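Side-chain contact in CigR Protein (Salmonella enterica subsp. enterica serovar Typhimurium, PDB 4EW5), which is a putative inner membrane protein of unknown function, represented here by its C-terminal domain: residues A[61-64]-A[65-68]. Sequence-based numbering, arbitrary orientation.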
ATOM      1  N   SER A  61      -7.207 -16.971  -5.110  1.00 30.02           N
ATOM      2  CA  SER A  61      -5.861 -16.943  -4.549  1.00 31.13           C
ATOM      3  C   SER A  61      -5.401 -15.502  -4.356  1.00 29.85           C
ATOM      4  O   SER A  61      -4.754 -15.182  -3.343  1.00 30.79           O
ATOM      5  CB  SER A  61      -4.809 -17.609  -5.467  1.00 32.14           C
ATOM      6  OG  SER A  61      -4.915 -17.026  -6.781  1.00 34.83           O
HETATM    7  N   MSE A  62      -5.683 -14.622  -5.302  1.00 24.61           N
HETATM    8  CA  MSE A  62      -5.286 -13.232  -5.148  1.00 22.59           C
HETATM    9  C   MSE A  62      -6.218 -12.424  -4.252  1.00 22.31           C
HETATM   10  O   MSE A  62      -5.755 -11.549  -3.502  1.00 22.91           O
HETATM   11  CB  MSE A  62      -5.130 -12.575  -6.522  1.00 23.29           C
HETATM   12  CG  MSE A  62      -4.739 -11.160  -6.473  1.00 23.10           C
HETATM   13 SE   MSE A  62      -3.974 -10.702  -8.274  0.65 24.61          SE
HETATM   14  CE  MSE A  62      -3.482  -8.918  -7.873  1.00 19.35           C
ATOM     15  N   LEU A  63      -7.513 -12.661  -4.319  1.00 23.89           N
ATOM     16  CA  LEU A  63      -8.459 -11.970  -3.486  1.00 26.10           C
ATOM     17  C   LEU A  63      -8.252 -12.208  -1.998  1.00 26.36           C
ATOM     18  O   LEU A  63      -8.566 -11.342  -1.209  1.00 27.04           O
ATOM     19  CB  LEU A  63      -9.886 -12.355  -3.838  1.00 26.20           C
ATOM     20  CG  LEU A  63     -10.463 -11.751  -5.096  1.00 26.35           C
ATOM     21  CD1 LEU A  63     -11.939 -12.140  -5.244  1.00 26.34           C
ATOM     22  CD2 LEU A  63     -10.356 -10.238  -5.089  1.00 27.08           C
ATOM     23  N   GLY A  64      -7.722 -13.367  -1.646  1.00 23.96           N
ATOM     24  CA  GLY A  64      -7.293 -13.634  -0.299  1.00 25.77           C
ATOM     25  C   GLY A  64      -6.235 -12.717   0.275  1.00 26.57           C
ATOM     26  O   GLY A  64      -6.086 -12.675   1.519  1.00 27.92           O
ATOM     27  N   GLN A  65      -5.491 -11.996  -0.607  1.00 22.04           N
ATOM     28  CA  GLN A  65      -4.345 -11.182  -0.243  1.00 25.29           C
ATOM     29  C   GLN A  65      -4.521  -9.707  -0.482  1.00 24.64           C
ATOM     30  O   GLN A  65      -3.555  -8.955  -0.381  1.00 26.17           O
ATOM     31  CB  GLN A  65      -3.090 -11.668  -1.048  1.00 26.26           C
ATOM     32  CG  GLN A  65      -3.010 -13.174  -1.084  1.00 31.65           C
ATOM     33  CD  GLN A  65      -2.543 -13.665   0.228  1.00 36.89           C
ATOM     34  OE1 GLN A  65      -1.623 -13.069   0.808  1.00 44.05           O
ATOM     35  NE2 GLN A  65      -3.166 -14.732   0.737  1.00 40.56           N
ATOM     36  N   LEU A  66      -5.711  -9.311  -0.893  1.00 22.51           N
ATOM     37  CA  LEU A  66      -6.119  -7.964  -1.035  1.00 21.59           C
ATOM     38  C   LEU A  66      -7.239  -7.661  -0.015  1.00 20.79           C
ATOM     39  O   LEU A  66      -7.972  -8.518   0.376  1.00 19.58           O
ATOM     40  CB  LEU A  66      -6.739  -7.750  -2.434  1.00 22.46           C
ATOM     41  CG  LEU A  66      -5.785  -7.951  -3.608  1.00 22.94           C
ATOM     42  CD1 LEU A  66      -6.563  -7.895  -4.897  1.00 21.96           C
ATOM     43  CD2 LEU A  66      -4.691  -6.889  -3.562  1.00 23.27           C
ATOM     44  N   PRO A  67      -7.351  -6.415   0.421  1.00 21.21           N
ATOM     45  CA  PRO A  67      -8.406  -6.068   1.382  1.00 21.00           C
ATOM     46  C   PRO A  67      -9.814  -6.318   0.900  1.00 19.85           C
ATOM     47  O   PRO A  67     -10.136  -6.197  -0.309  1.00 20.79           O
ATOM     48  CB  PRO A  67      -8.209  -4.544   1.623  1.00 22.31           C
ATOM     49  CG  PRO A  67      -6.816  -4.295   1.254  1.00 23.22           C
ATOM     50  CD  PRO A  67      -6.517  -5.267   0.084  1.00 21.42           C
ATOM     51  N   TYR A  68     -10.698  -6.670   1.809  1.00 19.63           N
ATOM     52  CA  TYR A  68     -12.031  -7.018   1.431  1.00 20.24           C
ATOM     53  C   TYR A  68     -12.950  -5.981   2.047  1.00 19.61           C
ATOM     54  O   TYR A  68     -12.934  -5.778   3.266  1.00 21.20           O
ATOM     55  CB  TYR A  68     -12.386  -8.442   1.960  1.00 21.49           C
ATOM     56  CG  TYR A  68     -13.887  -8.713   1.925  1.00 22.97           C
ATOM     57  CD1 TYR A  68     -14.636  -8.478   0.757  1.00 24.06           C
ATOM     58  CD2 TYR A  68     -14.552  -9.165   3.019  1.00 24.22           C
ATOM     59  CE1 TYR A  68     -16.003  -8.751   0.731  1.00 24.83           C
ATOM     60  CE2 TYR A  68     -15.940  -9.398   3.011  1.00 25.17           C
ATOM     61  CZ  TYR A  68     -16.654  -9.196   1.858  1.00 25.79           C
ATOM     62  OH  TYR A  68     -18.007  -9.364   1.803  1.00 26.49           O
TER
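M62 and L66, four residues apart, meet through their apolar side chains near the end of the short helix 60-63. CD1 of L66 lies 4.1 Å from CG of M62, the two side chains slanting across one another. A chi1 of 180° swings CG of M62 away from the backbone N, and the chain stays extended beyond it, so that the selenium of this selenomethionine is carried past the leucine into the interior, which L23, L29 and L81 help to form. L63 adds a looser contact, its CD2 standing 4.5 Å from CD1 of L66; W74 touches both leucines.

A backbone hydrogen bond spans the junction: N of Q65 donates to O of M62 at 2.9 Å. CG of L66 packs 3.6 Å from the same oxygen, so this carbonyl has an aliphatic branch beside it as well as the N-H.

On the outer side, the chain of Q65 bends at chi2 (-76°) and folds back over the peptide between G64 and Q65. Its CG sits 3.5 Å from O of S61, and its NE2 3.7 Å from O of G64; Q22 of the second subunit also packs on this glutamine. The type I beta turn from L63 to L66 leads the chain on toward strand 72-77, with M62 and L66 facing the core between helix 11-26 and the antiparallel sheet.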